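Local structure of beta sliding clamp (Caulobacter crescentus, 5WCE) at residues A297-G301 against R302-T306; N141-I144 against R145-D148; M194-E198 against G199-I203. The protein forms a ring-shaped head-to-tail homodimer around DNA and probably tethers DNA polymerases and other proteins to it for processive synthesis. All coordinates share one frame; numbering follows the deposited sequence.

Interaction 1: A297-G301 against R302-T306; sequences AVEPG and RITLT
R302 starts the returning strand with a pair of backbone bonds to E299, R302 N to E299 O and E299 N to R302 O, both 3.0 Å. Its side chain and that of E299 rise together from the same face of the sheet. The E299 carboxylate and R302 guanidinium planes are turned 72° apart, and OE2 of E299 touches R302 CD at 3.8 Å. The charged atoms are not in contact; a water joins them, giving a proton to E299 OE2 and accepting one from R302 NH1 (2.8 Å). I303 faces the other way, into the core against F276. Its CG1 lies alongside V298 CG2 at 4.1 Å, while its CA offers a C-H to A297 O. T304 pairs with A297 through two nearly straight backbone bonds, A297 N to T304 O and T304 N to A297 O, both 2.9 Å. With chi1 at -64°, T304 OG1 sits beside its own backbone N, where it meets a second water (2.8 Å) that donates to A297 O and E299 OE2. The result is a two-residue beta hairpin: a type II turn from E299 to R302, with P300 and G301 (positive phi) at its corners, joins neighbouring antiparallel strands of the C-terminal clamp domain.

Interaction 2: N141-I144 against R145-D148; sequences NELI and RLID
N141, near the start of the short helix 140-148, accepts R145 N on its carbonyl O at 2.9 Å, and the same i to i+4 pattern carries on through the segment. E142 O takes the amide of L146 and also a proton from a water at 2.7 Å. That water lies in the plane of the R145 guanidinium, at its edge, and accepts from NH1. The opposite charges of E142 and R145 do not touch (E142 OE1 to R145 NH1 4.8 Å), and the water bridges them only weakly on the OE1 side. R145 reaches this place on a chain extended from CG to NE, its CG anti to the backbone N (chi1 173°), and goes on to a salt bridge with D367 and a bond from NH1 to E193 O. L143 packs on M220 of helix 210-220; its CD1 grazes L146 CD1 at 4.3 Å, and its O receives I147 N. I144 O is met almost head-on by D148 N at 2.8 Å. The side chains of I144 and D148 lie side by side, pointing the same way: I144 CG2 rests against D148 OD2 at 3.4 Å, and I144 packs on R217, whose NE forms a salt bridge with D148 OD1. Replacing the D148 carboxylate by an alanine methyl is likely to cost R217 this salt bridge and I144 CG2 the oxygen it rests against. The chemistry is thus divided by side: L143, L146 and I147 carry the apolar packing, whereas R145 and D148 carry charges that tie the helix to other parts of the chain, the first at D367 and the second on helix 210-220.

Interaction 3: M194-E198 against G199-I203; sequences MPAPE and GAVGI
The flat peptide group ending in P197 O is approached from above its plane, not at its edge: A200 N donates to that oxygen over 3.0 Å, 44° out of the carbonyl plane, with a fairly straight N-H (163°). A200 CB comes up to the same oxygen at 3.4 Å and also meets the P197 ring, touching CD at 3.9 Å. A200 thus meets P197 twice, with its backbone N and CB at the carbonyl O and with its CB at the ring. The ring and the methyl continue into the domain, P197 packing on V138 and L179, A200 on I136. Between P197 and A200, E198 and G199 form the corners of a tight turn with the backbone angles of type II. A CB on G199 would run into E198 O, so the positive phi is suited to glycine here. E198 is exposed, its chain extended beyond CG. V201 meets A196 beyond the turn: with CG1 anti to the backbone N (chi1 170°), CG2 is set beside that N and touches A196 CB at 3.9 Å. A200 then opens a second type II turn, closed by the bond from I203 N to A200 O at 3.1 Å, with G202 at its corner, again at backbone angles that suit glycine. Two successive turns sharing A200 therefore shape the loop between strands 188-195 and 206-209. One backbone bond and two apolar contacts join its halves, one of methyl on methyl and one of methyl on a ring methylene, a light grip in which no side-chain charge takes part.

How the interactions relate
Interactions 2 and 3 belong to the central domain and touch: M194, at the start of 194-198, packs its CB on E142 OE1 and its SD on L146 CD1, so the helix and the strand leading into the loop share a seam. Interaction 1 stands apart in the C-terminal domain, its nearest atoms about 23 Å from interaction 2 and about 28 Å from interaction 3. Interactions 1 and 2 are each partly buried, one face apolar, the other polar with bridging water; interaction 3 is a surface contact. The backbone bonding follows suit: paired strands in the hairpin, i to i+4 in the helix, and turn closures in the loop.

Interaction 1: A297-G301 against R302-T306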
loop_
_atom_site.group_PDB
_atom_site.type_symbol
_atom_site.label_atom_id
_atom_site.label_comp_id
_atom_site.label_asym_id
_atom_site.label_seq_id
_atom_site.Cartn_x
_atom_site.Cartn_y
_atom_site.Cartn_z
ATOM N N ALA A 297 -2.058 34.207 9.356
ATOM C CA ALA A 297 -2.051 35.609 9.708
ATOM C C ALA A 297 -2.595 36.366 8.490
ATOM O O ALA A 297 -1.941 36.462 7.444
ATOM C CB ALA A 297 -0.644 36.056 10.085
ATOM N N VAL A 298 -3.837 36.807 8.609
ATOM C CA VAL A 298 -4.608 37.392 7.526
ATOM C C VAL A 298 -4.524 38.914 7.661
ATOM O O VAL A 298 -4.707 39.474 8.751
ATOM C CB VAL A 298 -6.106 36.917 7.594
ATOM C CG1 VAL A 298 -6.909 37.426 6.443
ATOM C CG2 VAL A 298 -6.173 35.390 7.595
ATOM N N GLU A 299 -4.220 39.553 6.545
ATOM C CA GLU A 299 -4.211 40.993 6.422
ATOM C C GLU A 299 -4.630 41.366 5.014
ATOM O O GLU A 299 -4.639 40.510 4.140
ATOM C CB GLU A 299 -2.788 41.537 6.745
ATOM C CG GLU A 299 -1.730 41.081 5.751
ATOM C CD GLU A 299 -0.301 41.543 6.107
ATOM O OE1 GLU A 299 -0.065 42.757 6.056
ATOM O OE2 GLU A 299 0.543 40.676 6.428
ATOM N N PRO A 300 -4.898 42.673 4.744
ATOM C CA PRO A 300 -5.196 43.025 3.369
ATOM C C PRO A 300 -4.162 42.509 2.399
ATOM O O PRO A 300 -2.940 42.634 2.625
ATOM C CB PRO A 300 -5.235 44.567 3.398
ATOM C CG PRO A 300 -5.793 44.854 4.768
ATOM C CD PRO A 300 -5.208 43.780 5.679
ATOM N N GLY A 301 -4.622 41.872 1.337
ATOM C CA GLY A 301 -3.731 41.306 0.333
ATOM C C GLY A 301 -3.003 39.987 0.588
ATOM O O GLY A 301 -2.372 39.473 -0.337
ATOM N N ARG A 302 -3.043 39.433 1.805
ATOM C CA ARG A 302 -2.072 38.381 2.139
ATOM C C ARG A 302 -2.474 37.505 3.302
ATOM O O ARG A 302 -3.053 37.954 4.300
ATOM C CB ARG A 302 -0.702 39.074 2.398
ATOM C CG ARG A 302 0.379 38.236 2.985
ATOM C CD ARG A 302 1.686 39.006 3.174
ATOM N NE ARG A 302 2.211 39.508 1.919
ATOM C CZ ARG A 302 3.260 40.318 1.820
ATOM N NH1 ARG A 302 3.918 40.704 2.905
ATOM N NH2 ARG A 302 3.668 40.716 0.612
ATOM N N ILE A 303 -2.119 36.231 3.182
ATOM C CA ILE A 303 -2.102 35.325 4.321
ATOM C C ILE A 303 -0.679 34.885 4.507
ATOM O O ILE A 303 -0.054 34.387 3.549
ATOM C CB ILE A 303 -2.998 34.103 4.115
ATOM C CG1 ILE A 303 -4.431 34.533 3.939
ATOM C CG2 ILE A 303 -2.870 33.152 5.322
ATOM C CD1 ILE A 303 -5.391 33.407 3.725
ATOM N N THR A 304 -0.161 35.054 5.716
ATOM C CA THR A 304 1.146 34.478 6.065
ATOM C C THR A 304 0.862 33.184 6.846
ATOM O O THR A 304 0.193 33.227 7.878
ATOM C CB THR A 304 1.961 35.502 6.871
ATOM O OG1 THR A 304 2.203 36.605 6.010
ATOM C CG2 THR A 304 3.320 34.953 7.295
ATOM N N LEU A 305 1.325 32.067 6.333
ATOM C CA LEU A 305 1.149 30.778 6.957
ATOM C C LEU A 305 2.343 30.434 7.810
ATOM O O LEU A 305 3.482 30.517 7.328
ATOM C CB LEU A 305 0.967 29.678 5.883
ATOM C CG LEU A 305 -0.242 29.821 4.966
ATOM C CD1 LEU A 305 -0.044 28.869 3.761
ATOM C CD2 LEU A 305 -1.520 29.547 5.762
ATOM N N THR A 306 2.105 29.996 9.054
ATOM C CA THR A 306 3.186 29.473 9.915
ATOM C C THR A 306 2.839 28.096 10.507
ATOM O O THR A 306 1.739 27.907 11.011
ATOM C CB THR A 306 3.517 30.457 11.032
ATOM O OG1 THR A 306 3.862 31.701 10.466
ATOM C CG2 THR A 306 4.659 29.966 11.875
HETATM O O HOH W 1 -0.009 38.180 6.589
HETATM O O HOH W 2 3.119 40.875 5.553
#

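Interaction 2: N141-I144 against R145-D148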
loop_
_atom_site.group_PDB
_atom_site.type_symbol
_atom_site.label_atom_id
_atom_site.label_comp_id
_atom_site.label_asym_id
_atom_site.label_seq_id
_atom_site.Cartn_x
_atom_site.Cartn_y
_atom_site.Cartn_z
ATOM N N ASN A 141 -24.557 9.364 -10.548
ATOM C CA ASN A 141 -23.484 10.371 -10.469
ATOM C C ASN A 141 -23.780 11.424 -9.400
ATOM O O ASN A 141 -22.885 11.800 -8.670
ATOM C CB ASN A 141 -23.256 11.003 -11.841
ATOM C CG ASN A 141 -22.510 10.057 -12.806
ATOM O OD1 ASN A 141 -21.701 9.182 -12.413
ATOM N ND2 ASN A 141 -22.755 10.266 -14.067
ATOM N N GLU A 142 -25.041 11.852 -9.302
ATOM C CA GLU A 142 -25.514 12.705 -8.225
ATOM C C GLU A 142 -25.257 12.097 -6.839
ATOM O O GLU A 142 -24.738 12.806 -5.940
ATOM C CB GLU A 142 -26.965 13.076 -8.408
ATOM C CG GLU A 142 -27.251 13.993 -9.603
ATOM C CD GLU A 142 -26.549 15.334 -9.445
ATOM O OE1 GLU A 142 -27.006 16.129 -8.638
ATOM O OE2 GLU A 142 -25.543 15.566 -10.120
ATOM N N LEU A 143 -25.586 10.800 -6.665
ATOM C CA LEU A 143 -25.369 10.160 -5.379
ATOM C C LEU A 143 -23.887 10.065 -5.059
ATOM O O LEU A 143 -23.450 10.281 -3.901
ATOM C CB LEU A 143 -26.081 8.797 -5.345
ATOM C CG LEU A 143 -26.254 8.107 -4.014
ATOM C CD1 LEU A 143 -26.927 9.066 -3.045
ATOM C CD2 LEU A 143 -27.117 6.835 -4.244
ATOM N N ILE A 144 -23.101 9.772 -6.099
ATOM C CA ILE A 144 -21.654 9.685 -5.966
ATOM C C ILE A 144 -21.121 11.058 -5.482
ATOM O O ILE A 144 -20.315 11.086 -4.591
ATOM C CB ILE A 144 -20.945 9.211 -7.264
ATOM C CG1 ILE A 144 -21.091 7.689 -7.415
ATOM C CG2 ILE A 144 -19.436 9.581 -7.247
ATOM C CD1 ILE A 144 -20.600 7.154 -8.774
ATOM N N ARG A 145 -21.613 12.132 -6.059
ATOM C CA ARG A 145 -21.186 13.490 -5.668
ATOM C C ARG A 145 -21.563 13.744 -4.191
ATOM O O ARG A 145 -20.728 14.200 -3.423
ATOM C CB ARG A 145 -21.767 14.542 -6.585
ATOM C CG ARG A 145 -21.511 15.982 -6.158
ATOM C CD ARG A 145 -22.144 16.989 -7.090
ATOM N NE ARG A 145 -22.245 18.317 -6.450
ATOM C CZ ARG A 145 -23.209 18.672 -5.599
ATOM N NH1 ARG A 145 -24.162 17.801 -5.200
ATOM N NH2 ARG A 145 -23.208 19.893 -5.062
ATOM N N LEU A 146 -22.788 13.411 -3.791
ATOM C CA LEU A 146 -23.179 13.593 -2.393
ATOM C C LEU A 146 -22.230 12.956 -1.431
ATOM O O LEU A 146 -21.869 13.565 -0.395
ATOM C CB LEU A 146 -24.629 13.140 -2.117
ATOM C CG LEU A 146 -25.799 13.887 -2.751
ATOM C CD1 LEU A 146 -27.119 13.323 -2.239
ATOM C CD2 LEU A 146 -25.761 15.404 -2.539
ATOM N N ILE A 147 -21.812 11.723 -1.750
ATOM C CA ILE A 147 -20.917 10.994 -0.913
ATOM C C ILE A 147 -19.473 11.533 -0.986
ATOM O O ILE A 147 -18.842 11.822 0.056
ATOM C CB ILE A 147 -20.964 9.458 -1.215
ATOM C CG1 ILE A 147 -22.322 8.905 -0.803
ATOM C CG2 ILE A 147 -19.859 8.727 -0.496
ATOM C CD1 ILE A 147 -22.625 7.517 -1.389
ATOM N N ASP A 148 -18.952 11.664 -2.201
ATOM C CA ASP A 148 -17.540 12.070 -2.347
ATOM C C ASP A 148 -17.242 13.491 -1.796
ATOM O O ASP A 148 -16.155 13.732 -1.270
ATOM C CB ASP A 148 -17.066 11.951 -3.784
ATOM C CG ASP A 148 -16.879 10.473 -4.249
ATOM O OD1 ASP A 148 -17.072 9.549 -3.423
ATOM O OD2 ASP A 148 -16.604 10.284 -5.465
HETATM O O HOH W 3 -25.251 15.461 -6.119
#

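Interaction 3: M194-E198 against G199-I203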
loop_
_atom_site.group_PDB
_atom_site.type_symbol
_atom_site.label_atom_id
_atom_site.label_comp_id
_atom_site.label_asym_id
_atom_site.label_seq_id
_atom_site.Cartn_x
_atom_site.Cartn_y
_atom_site.Cartn_z
ATOM N N MET A 194 -28.390 18.299 -3.544
ATOM C CA MET A 194 -28.893 18.258 -4.918
ATOM C C MET A 194 -30.385 18.516 -4.899
ATOM O O MET A 194 -31.003 18.387 -3.846
ATOM C CB MET A 194 -28.636 16.892 -5.537
ATOM C CG MET A 194 -29.368 15.722 -4.796
ATOM S SD MET A 194 -29.029 14.079 -5.458
ATOM C CE MET A 194 -30.022 14.247 -6.940
ATOM N N PRO A 195 -30.977 18.878 -6.061
ATOM C CA PRO A 195 -32.441 18.931 -6.116
ATOM C C PRO A 195 -33.015 17.567 -5.742
ATOM O O PRO A 195 -32.520 16.547 -6.207
ATOM C CB PRO A 195 -32.758 19.288 -7.581
ATOM C CG PRO A 195 -31.483 19.868 -8.128
ATOM C CD PRO A 195 -30.355 19.240 -7.346
ATOM N N ALA A 196 -34.051 17.561 -4.903
ATOM C CA ALA A 196 -34.594 16.300 -4.395
ATOM C C ALA A 196 -35.205 15.512 -5.540
ATOM O O ALA A 196 -36.077 16.026 -6.236
ATOM C CB ALA A 196 -35.613 16.553 -3.298
ATOM N N PRO A 197 -34.736 14.263 -5.764
ATOM C CA PRO A 197 -35.390 13.401 -6.752
ATOM C C PRO A 197 -36.873 13.253 -6.482
ATOM O O PRO A 197 -37.336 13.426 -5.333
ATOM C CB PRO A 197 -34.704 12.037 -6.582
ATOM C CG PRO A 197 -33.453 12.315 -5.862
ATOM C CD PRO A 197 -33.653 13.572 -5.056
ATOM N N GLU A 198 -37.640 12.976 -7.529
ATOM C CA GLU A 198 -39.054 12.690 -7.369
ATOM C C GLU A 198 -39.203 11.500 -6.410
ATOM O O GLU A 198 -38.533 10.487 -6.595
ATOM C CB GLU A 198 -39.680 12.395 -8.734
ATOM C CG GLU A 198 -41.168 12.151 -8.678
ATOM C CD GLU A 198 -41.749 11.856 -10.044
ATOM O OE1 GLU A 198 -42.253 12.824 -10.668
ATOM O OE2 GLU A 198 -41.731 10.657 -10.463
ATOM N N GLY A 199 -40.033 11.672 -5.377
ATOM C CA GLY A 199 -40.229 10.652 -4.349
ATOM C C GLY A 199 -39.364 10.759 -3.097
ATOM O O GLY A 199 -39.628 10.116 -2.098
ATOM N N ALA A 200 -38.325 11.585 -3.126
ATOM C CA ALA A 200 -37.472 11.751 -1.981
ATOM C C ALA A 200 -37.979 12.799 -1.059
ATOM O O ALA A 200 -37.510 12.869 0.062
ATOM C CB ALA A 200 -36.080 12.123 -2.432
ATOM N N VAL A 201 -38.896 13.655 -1.509
ATOM C CA VAL A 201 -39.225 14.887 -0.754
ATOM C C VAL A 201 -39.913 14.380 0.511
ATOM O O VAL A 201 -40.813 13.532 0.435
ATOM C CB VAL A 201 -40.169 15.806 -1.550
ATOM C CG1 VAL A 201 -40.731 16.958 -0.720
ATOM C CG2 VAL A 201 -39.490 16.325 -2.813
ATOM N N GLY A 202 -39.445 14.811 1.676
ATOM C CA GLY A 202 -40.045 14.316 2.930
ATOM C C GLY A 202 -39.690 12.903 3.422
ATOM O O GLY A 202 -40.355 12.373 4.276
ATOM N N ILE A 203 -38.658 12.271 2.866
ATOM C CA ILE A 203 -38.060 11.077 3.539
ATOM C C ILE A 203 -37.665 11.416 4.984
ATOM O O ILE A 203 -37.280 12.566 5.254
ATOM C CB ILE A 203 -36.797 10.526 2.815
ATOM C CG1 ILE A 203 -35.737 11.600 2.589
ATOM C CG2 ILE A 203 -37.195 9.811 1.531
ATOM C CD1 ILE A 203 -34.340 11.033 2.425
#